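Local coordinates for protein acinetobacter secreted protease CpaA (Acinetobacter nosocomialis M2, PDB 6O38) that is a secreted zinc metalloprotease, exported by the type II secretion system with the help of its chaperone CpaB and probably cleaving glycoproteins of the host, at residues Gln117-Gln122 against Thr140-Val145; Glu172-Tyr177 against Pro186-Pro191; Lys307-Thr312 against Val332-Ala337. One frame throughout, in Å; residues are numbered along the deposited sequence.

Three strand pairings from two of the protein's StcE-type beta-sandwich repeats show parallel pairing recurring in interactions 1 and 3, with interaction 2 an antiparallel hairpin. Interactions 1 and 2 belong to the second repeat and lie with their centres about 10 Å apart, because strands 141-146 and 172-178 are antiparallel neighbours: Val144 N to Tyr173 O (2.6 Å) and Val142 N to Phe175 O (2.8 Å) are probable hydrogen bonds joining them. Interaction 3 lies in the fourth repeat, its centre about 50 Å from that of interaction 1. None of the three includes the zinc ligands His498, His502 and His508, which belong to the protease domain.

Interaction 1 (Gln117-Gln122 against Thr140-Val145); sequences QKVLIQ and TTVQVV
Gln117, Val119 and Ile121 meet Thr141, Gln143 and Val145 through five backbone hydrogen bonds that run in parallel register, Gln117 beside Val142 and Leu120 beside Val145. Gln117 N gives to Thr141 O and its carbonyl oxygen takes Gln143 N at 2.9 Å. Val119 repeats the pattern, its N on Gln143 O (2.7 Å) and its O receiving Val145 N, and Ile121 N closes the series on Val145 O. Lys118 and Leu120 turn their amide groups the other way, to Ala96 and Val98 of strand 90-98, which pairs with the other edge of strand 116-121.

Among the side chains, Lys118 and Gln143 run alongside each other in the same direction, with the methylene CD of Lys118 3.2 Å from Gln143 OE1. Gln143 NE2 has a weak bond to Glu172 OE2. Val145 places CG1 between its own N and carbonyl carbon (chi1 59°), where it reaches CD2 of Leu120 at 3.9 Å. On the buried face, Val119 CG2 packs 3.6 Å from Val142 CG1, next to Ile130. The carboxamide of Gln117 is held beyond the pair, OE1 by Thr112 N and NE2 weakly by Ala114 O. Such parallel pairing of strands forms a wall of the StcE-type beta-sandwich repeat.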
ATOM      1  N   GLN A 117      13.703  -9.568 -21.393  1.00 62.79           N
ATOM      2  CA  GLN A 117      13.605  -9.905 -22.804  1.00 63.40           C
ATOM      3  C   GLN A 117      12.338  -9.286 -23.374  1.00 62.37           C
ATOM      4  O   GLN A 117      11.423  -8.908 -22.639  1.00 61.10           O
ATOM      5  CB  GLN A 117      13.594 -11.425 -23.025  1.00 63.76           C
ATOM      6  CG  GLN A 117      14.779 -12.155 -22.415  1.00 65.12           C
ATOM      7  CD  GLN A 117      14.730 -13.649 -22.659  1.00 66.01           C
ATOM      8  OE1 GLN A 117      14.517 -14.100 -23.785  1.00 66.59           O
ATOM      9  NE2 GLN A 117      14.917 -14.427 -21.599  1.00 66.22           N
ATOM     10  N   LYS A 118      12.295  -9.176 -24.700  1.00 62.34           N
ATOM     11  CA  LYS A 118      11.152  -8.614 -25.405  1.00 61.61           C
ATOM     12  C   LYS A 118      10.625  -9.623 -26.413  1.00 61.82           C
ATOM     13  O   LYS A 118      11.387 -10.144 -27.233  1.00 63.03           O
ATOM     14  CB  LYS A 118      11.528  -7.311 -26.116  1.00 62.21           C
ATOM     15  CG  LYS A 118      10.406  -6.721 -26.956  1.00 61.76           C
ATOM     16  CD  LYS A 118      10.675  -5.264 -27.297  1.00 62.20           C
ATOM     17  CE  LYS A 118      10.753  -5.055 -28.802  1.00 63.23           C
ATOM     18  NZ  LYS A 118      10.203  -3.733 -29.210  1.00 63.37           N
ATOM     19  N   VAL A 119       9.325  -9.896 -26.350  1.00 60.71           N
ATOM     20  CA  VAL A 119       8.639 -10.703 -27.354  1.00 60.96           C
ATOM     21  C   VAL A 119       7.852  -9.751 -28.243  1.00 61.29           C
ATOM     22  O   VAL A 119       6.913  -9.089 -27.782  1.00 60.79           O
ATOM     23  CB  VAL A 119       7.723 -11.754 -26.708  1.00 60.16           C
ATOM     24  CG1 VAL A 119       6.929 -12.491 -27.775  1.00 60.32           C
ATOM     25  CG2 VAL A 119       8.544 -12.733 -25.886  1.00 60.08           C
ATOM     26  N   LEU A 120       8.227  -9.684 -29.516  1.00 63.23           N
ATOM     27  CA  LEU A 120       7.705  -8.691 -30.445  1.00 63.72           C
ATOM     28  C   LEU A 120       7.021  -9.406 -31.604  1.00 64.12           C
ATOM     29  O   LEU A 120       7.620 -10.279 -32.240  1.00 64.61           O
ATOM     30  CB  LEU A 120       8.844  -7.774 -30.912  1.00 64.50           C
ATOM     31  CG  LEU A 120       8.736  -6.677 -31.974  1.00 65.28           C
ATOM     32  CD1 LEU A 120       9.263  -7.191 -33.295  1.00 66.28           C
ATOM     33  CD2 LEU A 120       7.321  -6.115 -32.112  1.00 65.04           C
ATOM     34  N   ILE A 121       5.770  -9.032 -31.871  1.00 65.83           N
ATOM     35  CA  ILE A 121       4.951  -9.635 -32.920  1.00 66.22           C
ATOM     36  C   ILE A 121       4.787  -8.635 -34.057  1.00 67.24           C
ATOM     37  O   ILE A 121       4.444  -7.470 -33.823  1.00 67.31           O
ATOM     38  CB  ILE A 121       3.581 -10.072 -32.374  1.00 65.40           C
ATOM     39  CG1 ILE A 121       3.752 -11.156 -31.310  1.00 64.52           C
ATOM     40  CG2 ILE A 121       2.686 -10.561 -33.502  1.00 65.74           C
ATOM     41  CD1 ILE A 121       2.447 -11.663 -30.747  1.00 63.73           C
ATOM     42  N   GLN A 122       5.026  -9.092 -35.285  1.00 69.70           N
ATOM     43  CA  GLN A 122       4.928  -8.262 -36.478  1.00 70.88           C
ATOM     44  C   GLN A 122       4.038  -8.930 -37.519  1.00 71.22           C
ATOM     45  O   GLN A 122       3.636 -10.090 -37.384  1.00 70.72           O
ATOM     46  CB  GLN A 122       6.306  -7.998 -37.095  1.00 71.93           C
ATOM     47  CG  GLN A 122       7.368  -7.576 -36.113  1.00 71.81           C
ATOM     48  CD  GLN A 122       8.704  -7.312 -36.780  1.00 72.94           C
ATOM     49  OE1 GLN A 122       9.343  -8.230 -37.297  1.00 73.85           O
ATOM     50  NE2 GLN A 122       9.129  -6.055 -36.778  1.00 73.39           N
ATOM     51  N   THR A 140      12.511 -13.485 -14.149  1.00 57.83           N
ATOM     52  CA  THR A 140      12.579 -13.145 -15.564  1.00 58.09           C
ATOM     53  C   THR A 140      11.407 -12.256 -15.961  1.00 56.06           C
ATOM     54  O   THR A 140      10.244 -12.604 -15.742  1.00 54.62           O
ATOM     55  CB  THR A 140      12.587 -14.413 -16.416  1.00 59.12           C
ATOM     56  OG1 THR A 140      13.692 -15.242 -16.035  1.00 61.12           O
ATOM     57  CG2 THR A 140      12.708 -14.062 -17.892  1.00 59.58           C
ATOM     58  N   THR A 141      11.722 -11.105 -16.544  1.00 57.87           N
ATOM     59  CA  THR A 141      10.726 -10.133 -16.968  1.00 56.83           C
ATOM     60  C   THR A 141      10.695 -10.093 -18.490  1.00 57.36           C
ATOM     61  O   THR A 141      11.746 -10.018 -19.134  1.00 58.57           O
ATOM     62  CB  THR A 141      11.036  -8.743 -16.406  1.00 56.58           C
ATOM     63  OG1 THR A 141      11.080  -8.807 -14.975  1.00 56.16           O
ATOM     64  CG2 THR A 141       9.970  -7.746 -16.828  1.00 55.54           C
ATOM     65  N   VAL A 142       9.494 -10.154 -19.059  1.00 55.67           N
ATOM     66  CA  VAL A 142       9.311 -10.173 -20.503  1.00 56.15           C
ATOM     67  C   VAL A 142       8.324  -9.080 -20.890  1.00 55.85           C
ATOM     68  O   VAL A 142       7.296  -8.896 -20.229  1.00 55.10           O
ATOM     69  CB  VAL A 142       8.813 -11.551 -20.988  1.00 56.27           C
ATOM     70  CG1 VAL A 142       8.478 -11.515 -22.469  1.00 56.84           C
ATOM     71  CG2 VAL A 142       9.854 -12.619 -20.702  1.00 57.19           C
ATOM     72  N   GLN A 143       8.641  -8.357 -21.961  1.00 56.09           N
ATOM     73  CA  GLN A 143       7.740  -7.368 -22.537  1.00 56.03           C
ATOM     74  C   GLN A 143       7.143  -7.944 -23.813  1.00 56.56           C
ATOM     75  O   GLN A 143       7.873  -8.229 -24.771  1.00 57.36           O
ATOM     76  CB  GLN A 143       8.471  -6.057 -22.830  1.00 56.40           C
ATOM     77  CG  GLN A 143       7.686  -5.110 -23.726  1.00 56.63           C
ATOM     78  CD  GLN A 143       8.489  -3.894 -24.145  1.00 57.14           C
ATOM     79  OE1 GLN A 143       9.668  -3.999 -24.479  1.00 57.79           O
ATOM     80  NE2 GLN A 143       7.850  -2.729 -24.128  1.00 56.86           N
ATOM     81  N   VAL A 144       5.827  -8.119 -23.825  1.00 55.42           N
ATOM     82  CA  VAL A 144       5.113  -8.642 -24.983  1.00 55.86           C
ATOM     83  C   VAL A 144       4.479  -7.467 -25.712  1.00 55.88           C
ATOM     84  O   VAL A 144       3.631  -6.760 -25.153  1.00 55.06           O
ATOM     85  CB  VAL A 144       4.058  -9.681 -24.571  1.00 55.25           C
ATOM     86  CG1 VAL A 144       3.469 -10.353 -25.801  1.00 55.81           C
ATOM     87  CG2 VAL A 144       4.669 -10.714 -23.636  1.00 55.17           C
ATOM     88  N   VAL A 145       4.887  -7.256 -26.961  1.00 57.93           N
ATOM     89  CA  VAL A 145       4.461  -6.106 -27.750  1.00 58.27           C
ATOM     90  C   VAL A 145       4.166  -6.580 -29.166  1.00 59.15           C
ATOM     91  O   VAL A 145       4.841  -7.476 -29.686  1.00 59.84           O
ATOM     92  CB  VAL A 145       5.525  -4.986 -27.738  1.00 58.58           C
ATOM     93  CG1 VAL A 145       6.852  -5.494 -28.287  1.00 59.57           C
ATOM     94  CG2 VAL A 145       5.044  -3.768 -28.515  1.00 59.14           C
TER

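Interaction 2 (Glu172-Tyr177 against Pro186-Pro191); sequences EYWFKY and PEYIKP
Pro186 packs against Phe175, and the next two residues form a classic beta bulge in the antiparallel hairpin of strands 172-178 and 183-195: two residues, Glu187 and Tyr188, stand opposite the single Trp174. The proline ring lies obliquely to the phenyl, its CG 3.9 Å from Phe175 CE1, while Phe165 meets Phe175 edge-to-face.

Glu187 gives its N to Trp174 O at 2.9 Å. Its CG packs on Lys176 CB, and the chain then bends at chi2, which sets the position of CD. OE1 comes 3.4 Å from Lys176 CE, whereas the opposite charges, NZ and OE1, are 4.0 Å apart, too far for a salt bridge; the hydroxyl of Tyr178 is the hydrogen-bonding partner of OE1.

Tyr188 returns the backbone link, its O receiving Trp174 N. With CG anti to the backbone N (chi1 175°), its ring presents CD2 to Trp174 CD1 at 3.6 Å. The indole atom lies at the edge of the phenol, and the two ring planes are inclined at 73°. Pro68 touches both aromatic side chains.

Ile189 pairs with Tyr173 without hydrogen bonds between them. Its CD1 and CG2 approach the tyrosine at CD1, the first at 3.7 Å, while the phenol OH is bonded to Thr166 O.

Lys190 N donates to Glu172 O, and the two side chains cross at about a right angle, CB to CB. Its ammonium is bonded to Gly170 O. A water takes the N-H of Glu172 and donates to Lys190 O, tying the strand's start to this residue. Glu172 also reaches within its own strand: OE2 accepts Trp174 NE1 through its anti lone pair at 2.9 Å, lying only 7° out of the indole plane.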
ATOM      1  N   GLU A 172       0.875  -3.700 -25.231  1.00 55.10           N
ATOM      2  CA  GLU A 172       2.131  -3.846 -24.503  1.00 54.79           C
ATOM      3  C   GLU A 172       1.841  -4.431 -23.131  1.00 53.67           C
ATOM      4  O   GLU A 172       1.165  -3.795 -22.317  1.00 52.76           O
ATOM      5  CB  GLU A 172       2.853  -2.502 -24.380  1.00 54.88           C
ATOM      6  CG  GLU A 172       4.160  -2.561 -23.608  1.00 54.72           C
ATOM      7  CD  GLU A 172       4.971  -1.287 -23.749  1.00 55.03           C
ATOM      8  OE1 GLU A 172       4.557  -0.399 -24.523  1.00 55.53           O
ATOM      9  OE2 GLU A 172       6.025  -1.174 -23.088  1.00 54.87           O
ATOM     10  N   TYR A 173       2.348  -5.637 -22.877  1.00 52.81           N
ATOM     11  CA  TYR A 173       2.183  -6.316 -21.598  1.00 51.89           C
ATOM     12  C   TYR A 173       3.548  -6.708 -21.056  1.00 51.85           C
ATOM     13  O   TYR A 173       4.380  -7.247 -21.793  1.00 52.57           O
ATOM     14  CB  TYR A 173       1.301  -7.563 -21.735  1.00 51.62           C
ATOM     15  CG  TYR A 173      -0.044  -7.317 -22.381  1.00 51.60           C
ATOM     16  CD1 TYR A 173      -0.837  -6.246 -21.994  1.00 51.24           C
ATOM     17  CD2 TYR A 173      -0.521  -8.160 -23.376  1.00 51.87           C
ATOM     18  CE1 TYR A 173      -2.067  -6.019 -22.581  1.00 51.22           C
ATOM     19  CE2 TYR A 173      -1.749  -7.941 -23.970  1.00 51.79           C
ATOM     20  CZ  TYR A 173      -2.518  -6.870 -23.569  1.00 51.55           C
ATOM     21  OH  TYR A 173      -3.741  -6.650 -24.158  1.00 51.53           O
ATOM     22  N   TRP A 174       3.775  -6.438 -19.774  1.00 53.36           N
ATOM     23  CA  TRP A 174       4.992  -6.838 -19.081  1.00 53.30           C
ATOM     24  C   TRP A 174       4.655  -7.910 -18.053  1.00 52.72           C
ATOM     25  O   TRP A 174       3.759  -7.719 -17.223  1.00 51.99           O
ATOM     26  CB  TRP A 174       5.660  -5.642 -18.397  1.00 52.99           C
ATOM     27  CG  TRP A 174       6.256  -4.643 -19.345  1.00 53.62           C
ATOM     28  CD1 TRP A 174       5.582  -3.783 -20.163  1.00 53.85           C
ATOM     29  CD2 TRP A 174       7.650  -4.391 -19.562  1.00 54.17           C
ATOM     30  NE1 TRP A 174       6.469  -3.016 -20.880  1.00 54.51           N
ATOM     31  CE2 TRP A 174       7.745  -3.370 -20.529  1.00 54.65           C
ATOM     32  CE3 TRP A 174       8.827  -4.931 -19.034  1.00 54.39           C
ATOM     33  CZ2 TRP A 174       8.970  -2.878 -20.978  1.00 55.30           C
ATOM     34  CZ3 TRP A 174      10.043  -4.442 -19.482  1.00 55.15           C
ATOM     35  CH2 TRP A 174      10.104  -3.426 -20.445  1.00 55.56           C
ATOM     36  N   PHE A 175       5.373  -9.029 -18.109  1.00 51.01           N
ATOM     37  CA  PHE A 175       5.178 -10.141 -17.191  1.00 50.85           C
ATOM     38  C   PHE A 175       6.479 -10.451 -16.463  1.00 51.64           C
ATOM     39  O   PHE A 175       7.569 -10.300 -17.020  1.00 52.68           O
ATOM     40  CB  PHE A 175       4.703 -11.406 -17.920  1.00 51.32           C
ATOM     41  CG  PHE A 175       3.349 -11.275 -18.554  1.00 50.61           C
ATOM     42  CD1 PHE A 175       2.201 -11.533 -17.822  1.00 49.59           C
ATOM     43  CD2 PHE A 175       3.225 -10.914 -19.884  1.00 51.07           C
ATOM     44  CE1 PHE A 175       0.954 -11.420 -18.405  1.00 49.05           C
ATOM     45  CE2 PHE A 175       1.981 -10.802 -20.473  1.00 50.53           C
ATOM     46  CZ  PHE A 175       0.845 -11.055 -19.732  1.00 49.55           C
ATOM     47  N   LYS A 176       6.352 -10.894 -15.215  1.00 52.30           N
ATOM     48  CA  LYS A 176       7.479 -11.402 -14.445  1.00 52.59           C
ATOM     49  C   LYS A 176       7.116 -12.777 -13.909  1.00 52.55           C
ATOM     50  O   LYS A 176       6.023 -12.967 -13.368  1.00 51.96           O
ATOM     51  CB  LYS A 176       7.851 -10.457 -13.297  1.00 52.14           C
ATOM     52  CG  LYS A 176       9.121 -10.856 -12.558  1.00 52.98           C
ATOM     53  CD  LYS A 176       9.696  -9.694 -11.764  1.00 52.93           C
ATOM     54  CE  LYS A 176       8.819  -9.341 -10.575  1.00 51.74           C
ATOM     55  NZ  LYS A 176       9.475  -8.346  -9.680  1.00 51.81           N
ATOM     56  N   TYR A 177       8.031 -13.731 -14.062  1.00 54.19           N
ATOM     57  CA  TYR A 177       7.783 -15.112 -13.672  1.00 54.56           C
ATOM     58  C   TYR A 177       8.131 -15.318 -12.203  1.00 54.74           C
ATOM     59  O   TYR A 177       9.227 -14.960 -11.760  1.00 55.65           O
ATOM     60  CB  TYR A 177       8.591 -16.069 -14.548  1.00 56.14           C
ATOM     61  CG  TYR A 177       8.268 -17.529 -14.322  1.00 56.60           C
ATOM     62  CD1 TYR A 177       7.140 -18.105 -14.892  1.00 55.94           C
ATOM     63  CD2 TYR A 177       9.091 -18.331 -13.544  1.00 57.81           C
ATOM     64  CE1 TYR A 177       6.840 -19.440 -14.691  1.00 56.45           C
ATOM     65  CE2 TYR A 177       8.800 -19.667 -13.336  1.00 58.33           C
ATOM     66  CZ  TYR A 177       7.673 -20.215 -13.912  1.00 57.65           C
ATOM     67  OH  TYR A 177       7.377 -21.544 -13.709  1.00 58.26           O
ATOM     68  N   PRO A 186       1.417 -10.406 -14.225  1.00 49.42           N
ATOM     69  CA  PRO A 186       1.476  -9.101 -14.897  1.00 49.45           C
ATOM     70  C   PRO A 186       2.016  -8.028 -13.962  1.00 48.99           C
ATOM     71  O   PRO A 186       1.536  -7.864 -12.838  1.00 48.30           O
ATOM     72  CB  PRO A 186       0.017  -8.826 -15.287  1.00 49.01           C
ATOM     73  CG  PRO A 186      -0.713 -10.122 -15.094  1.00 48.76           C
ATOM     74  CD  PRO A 186       0.037 -10.888 -14.056  1.00 48.87           C
ATOM     75  N   GLU A 187       3.026  -7.298 -14.435  1.00 51.86           N
ATOM     76  CA  GLU A 187       3.613  -6.199 -13.683  1.00 51.39           C
ATOM     77  C   GLU A 187       3.272  -4.829 -14.245  1.00 51.00           C
ATOM     78  O   GLU A 187       3.224  -3.860 -13.484  1.00 50.13           O
ATOM     79  CB  GLU A 187       5.141  -6.345 -13.621  1.00 52.22           C
ATOM     80  CG  GLU A 187       5.628  -7.528 -12.792  1.00 52.77           C
ATOM     81  CD  GLU A 187       5.371  -7.360 -11.301  1.00 52.28           C
ATOM     82  OE1 GLU A 187       5.564  -8.340 -10.553  1.00 52.58           O
ATOM     83  OE2 GLU A 187       4.977  -6.253 -10.876  1.00 51.63           O
ATOM     84  N   TYR A 188       3.035  -4.726 -15.550  1.00 50.38           N
ATOM     85  CA  TYR A 188       2.576  -3.483 -16.155  1.00 50.12           C
ATOM     86  C   TYR A 188       1.721  -3.814 -17.367  1.00 50.80           C
ATOM     87  O   TYR A 188       2.130  -4.607 -18.220  1.00 51.76           O
ATOM     88  CB  TYR A 188       3.749  -2.585 -16.562  1.00 50.45           C
ATOM     89  CG  TYR A 188       3.317  -1.340 -17.305  1.00 50.45           C
ATOM     90  CD1 TYR A 188       2.823  -0.236 -16.620  1.00 49.38           C
ATOM     91  CD2 TYR A 188       3.397  -1.270 -18.689  1.00 51.50           C
ATOM     92  CE1 TYR A 188       2.422   0.902 -17.294  1.00 49.40           C
ATOM     93  CE2 TYR A 188       2.998  -0.136 -19.372  1.00 51.54           C
ATOM     94  CZ  TYR A 188       2.512   0.947 -18.670  1.00 50.52           C
ATOM     95  OH  TYR A 188       2.114   2.077 -19.347  1.00 50.56           O
ATOM     96  N   ILE A 189       0.542  -3.203 -17.438  1.00 47.38           N
ATOM     97  CA  ILE A 189      -0.383  -3.383 -18.549  1.00 48.02           C
ATOM     98  C   ILE A 189      -0.644  -2.016 -19.162  1.00 47.89           C
ATOM     99  O   ILE A 189      -1.169  -1.120 -18.490  1.00 46.74           O
ATOM    100  CB  ILE A 189      -1.697  -4.039 -18.101  1.00 47.47           C
ATOM    101  CG1 ILE A 189      -1.423  -5.378 -17.412  1.00 47.50           C
ATOM    102  CG2 ILE A 189      -2.632  -4.225 -19.287  1.00 48.13           C
ATOM    103  CD1 ILE A 189      -0.881  -6.444 -18.336  1.00 48.48           C
ATOM    104  N   LYS A 190      -0.281  -1.856 -20.428  1.00 48.79           N
ATOM    105  CA  LYS A 190      -0.563  -0.611 -21.132  1.00 49.03           C
ATOM    106  C   LYS A 190      -2.066  -0.490 -21.345  1.00 48.95           C
ATOM    107  O   LYS A 190      -2.660  -1.354 -22.004  1.00 49.88           O
ATOM    108  CB  LYS A 190       0.178  -0.566 -22.464  1.00 50.38           C
ATOM    109  CG  LYS A 190      -0.183   0.626 -23.335  1.00 50.97           C
ATOM    110  CD  LYS A 190       0.764   0.746 -24.518  1.00 52.21           C
ATOM    111  CE  LYS A 190       0.338   1.861 -25.458  1.00 53.08           C
ATOM    112  NZ  LYS A 190       1.118   1.841 -26.727  1.00 54.34           N
ATOM    113  N   PRO A 191      -2.716   0.542 -20.816  1.00 46.24           N
ATOM    114  CA  PRO A 191      -4.179   0.593 -20.862  1.00 46.01           C
ATOM    115  C   PRO A 191      -4.708   0.889 -22.254  1.00 47.58           C
ATOM    116  O   PRO A 191      -4.097   1.615 -23.042  1.00 48.46           O
ATOM    117  CB  PRO A 191      -4.519   1.730 -19.893  1.00 44.35           C
ATOM    118  CG  PRO A 191      -3.328   2.628 -19.966  1.00 44.53           C
ATOM    119  CD  PRO A 191      -2.142   1.712 -20.127  1.00 45.26           C
TER
HETATM  120  O   HOH W   1      -1.513  -2.863 -24.030  1.00 50.88           O

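Interaction 3 (Lys307-Thr312 against Val332-Ala337)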
ATOM      1  N   LYS A 307     -15.607  10.733   4.944  1.00 36.01           N
ATOM      2  CA  LYS A 307     -14.874  10.762   6.204  1.00 36.54           C
ATOM      3  C   LYS A 307     -14.886  12.177   6.760  1.00 37.04           C
ATOM      4  O   LYS A 307     -14.535  13.127   6.056  1.00 36.73           O
ATOM      5  CB  LYS A 307     -13.441  10.259   6.042  1.00 36.35           C
ATOM      6  CG  LYS A 307     -12.731  10.051   7.382  1.00 37.28           C
ATOM      7  CD  LYS A 307     -11.389   9.355   7.219  1.00 37.39           C
ATOM      8  CE  LYS A 307     -11.559   7.906   6.793  1.00 37.12           C
ATOM      9  NZ  LYS A 307     -10.245   7.217   6.731  1.00 37.38           N
ATOM     10  N   VAL A 308     -15.285  12.314   8.021  1.00 37.17           N
ATOM     11  CA  VAL A 308     -15.404  13.604   8.690  1.00 37.85           C
ATOM     12  C   VAL A 308     -14.399  13.639   9.831  1.00 38.42           C
ATOM     13  O   VAL A 308     -14.335  12.701  10.635  1.00 38.95           O
ATOM     14  CB  VAL A 308     -16.832  13.840   9.214  1.00 38.61           C
ATOM     15  CG1 VAL A 308     -16.910  15.169   9.939  1.00 39.44           C
ATOM     16  CG2 VAL A 308     -17.826  13.783   8.064  1.00 38.18           C
ATOM     17  N   LYS A 309     -13.621  14.718   9.906  1.00 40.88           N
ATOM     18  CA  LYS A 309     -12.539  14.859  10.881  1.00 41.50           C
ATOM     19  C   LYS A 309     -12.867  16.011  11.827  1.00 42.30           C
ATOM     20  O   LYS A 309     -12.654  17.183  11.497  1.00 42.17           O
ATOM     21  CB  LYS A 309     -11.206  15.087  10.173  1.00 41.02           C
ATOM     22  CG  LYS A 309     -10.699  13.874   9.412  1.00 40.47           C
ATOM     23  CD  LYS A 309      -9.254  14.050   8.979  1.00 40.35           C
ATOM     24  CE  LYS A 309      -8.880  13.069   7.879  1.00 39.73           C
ATOM     25  NZ  LYS A 309      -7.433  13.144   7.526  1.00 40.14           N
ATOM     26  N   LEU A 310     -13.375  15.671  13.009  1.00 40.61           N
ATOM     27  CA  LEU A 310     -13.704  16.665  14.021  1.00 41.61           C
ATOM     28  C   LEU A 310     -12.453  17.108  14.767  1.00 42.20           C
ATOM     29  O   LEU A 310     -11.611  16.288  15.142  1.00 42.44           O
ATOM     30  CB  LEU A 310     -14.727  16.105  15.010  1.00 42.54           C
ATOM     31  CG  LEU A 310     -16.175  15.999  14.537  1.00 42.39           C
ATOM     32  CD1 LEU A 310     -16.947  15.020  15.404  1.00 43.37           C
ATOM     33  CD2 LEU A 310     -16.836  17.367  14.561  1.00 42.60           C
ATOM     34  N   SER A 311     -12.338  18.417  14.982  1.00 44.89           N
ATOM     35  CA  SER A 311     -11.235  18.995  15.735  1.00 45.62           C
ATOM     36  C   SER A 311     -11.784  20.106  16.619  1.00 46.53           C
ATOM     37  O   SER A 311     -12.992  20.360  16.655  1.00 46.72           O
ATOM     38  CB  SER A 311     -10.137  19.519  14.801  1.00 45.02           C
ATOM     39  OG  SER A 311     -10.558  20.692  14.127  1.00 44.99           O
ATOM     40  N   THR A 312     -10.883  20.773  17.342  1.00 47.05           N
ATOM     41  CA  THR A 312     -11.297  21.874  18.204  1.00 48.01           C
ATOM     42  C   THR A 312     -11.798  23.060  17.384  1.00 47.59           C
ATOM     43  O   THR A 312     -12.741  23.749  17.790  1.00 48.09           O
ATOM     44  CB  THR A 312     -10.137  22.294  19.109  1.00 48.90           C
ATOM     45  OG1 THR A 312      -9.731  21.180  19.913  1.00 49.48           O
ATOM     46  CG2 THR A 312     -10.546  23.444  20.019  1.00 49.85           C
ATOM     47  N   VAL A 332     -17.208   7.538   7.950  1.00 33.61           N
ATOM     48  CA  VAL A 332     -16.205   7.391   8.999  1.00 34.22           C
ATOM     49  C   VAL A 332     -16.021   8.747   9.662  1.00 34.82           C
ATOM     50  O   VAL A 332     -15.808   9.755   8.978  1.00 34.24           O
ATOM     51  CB  VAL A 332     -14.873   6.864   8.440  1.00 33.59           C
ATOM     52  CG1 VAL A 332     -13.835   6.769   9.548  1.00 34.44           C
ATOM     53  CG2 VAL A 332     -15.076   5.513   7.773  1.00 33.18           C
ATOM     54  N   ILE A 333     -16.114   8.777  10.986  1.00 34.30           N
ATOM     55  CA  ILE A 333     -15.985  10.010  11.749  1.00 34.98           C
ATOM     56  C   ILE A 333     -14.849   9.843  12.747  1.00 35.66           C
ATOM     57  O   ILE A 333     -14.824   8.873  13.513  1.00 36.43           O
ATOM     58  CB  ILE A 333     -17.299  10.374  12.463  1.00 36.01           C
ATOM     59  CG1 ILE A 333     -18.433  10.492  11.442  1.00 35.51           C
ATOM     60  CG2 ILE A 333     -17.145  11.676  13.230  1.00 36.60           C
ATOM     61  CD1 ILE A 333     -19.782  10.774  12.051  1.00 36.79           C
ATOM     62  N   VAL A 334     -13.905  10.781  12.724  1.00 38.68           N
ATOM     63  CA  VAL A 334     -12.804  10.817  13.677  1.00 39.40           C
ATOM     64  C   VAL A 334     -12.919  12.113  14.465  1.00 40.13           C
ATOM     65  O   VAL A 334     -13.381  13.138  13.951  1.00 39.64           O
ATOM     66  CB  VAL A 334     -11.422  10.692  12.992  1.00 38.65           C
ATOM     67  CG1 VAL A 334     -11.497   9.735  11.811  1.00 37.83           C
ATOM     68  CG2 VAL A 334     -10.894  12.048  12.554  1.00 38.26           C
ATOM     69  N   SER A 335     -12.530  12.054  15.736  1.00 42.14           N
ATOM     70  CA  SER A 335     -12.672  13.190  16.638  1.00 42.94           C
ATOM     71  C   SER A 335     -11.369  13.406  17.389  1.00 43.47           C
ATOM     72  O   SER A 335     -10.881  12.495  18.068  1.00 44.07           O
ATOM     73  CB  SER A 335     -13.825  12.973  17.623  1.00 44.12           C
ATOM     74  OG  SER A 335     -13.936  14.063  18.521  1.00 44.86           O
ATOM     75  N   ASN A 336     -10.809  14.608  17.262  1.00 46.00           N
ATOM     76  CA  ASN A 336      -9.697  15.050  18.095  1.00 46.78           C
ATOM     77  C   ASN A 336     -10.073  16.281  18.909  1.00 47.53           C
ATOM     78  O   ASN A 336      -9.191  16.991  19.402  1.00 48.11           O
ATOM     79  CB  ASN A 336      -8.459  15.326  17.240  1.00 46.17           C
ATOM     80  CG  ASN A 336      -7.880  14.065  16.632  1.00 45.94           C
ATOM     81  OD1 ASN A 336      -7.190  13.297  17.305  1.00 46.84           O
ATOM     82  ND2 ASN A 336      -8.162  13.840  15.353  1.00 44.90           N
ATOM     83  N   ALA A 337     -11.368  16.545  19.055  1.00 45.78           N
ATOM     84  CA  ALA A 337     -11.858  17.622  19.899  1.00 46.62           C
ATOM     85  C   ALA A 337     -12.064  17.116  21.320  1.00 48.01           C
ATOM     86  O   ALA A 337     -12.309  15.928  21.547  1.00 48.28           O
ATOM     87  CB  ALA A 337     -13.166  18.191  19.348  1.00 46.29           C
TER
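Leu310 and Val308 lie with Ile333 and Ser335 on the buried face, where the CD1 of Leu310 crosses to Ile333 CG2 at 4.0 Å and its CB sits 3.4 Å from Val334 O. Ile294, Thr341 and Ile343 fill in around this cluster. The tightness here rests on that burial and on four backbone hydrogen bonds: Val308 N to Val332 O, Val334 N to Val308 O, Leu310 N to Val334 O (2.7 Å) and Asn336 N to Leu310 O. These are parallel neighbours of a StcE-type beta-sandwich repeat, with strand 358-364 antiparallel on the far side of strand 330-335.

On the other face the lysines lean on valines with their methylenes and carry their charge outward. Lys307 runs beside Val332, its CE 3.8 Å from CG1, and its ammonium forms a salt bridge with Glu410. Lys309 CG lies 3.6 Å from Val334 CG2, which occupies the place between its backbone N and carbonyl carbon; the NZ of Lys309 makes a long, weak ion pair with Glu103 of the chaperone chain CpaB. Past the strand ends contact thins, Thr312 and Asn336 being exposed, although Ala337 CB still touches Ser311 O at 3.5 Å.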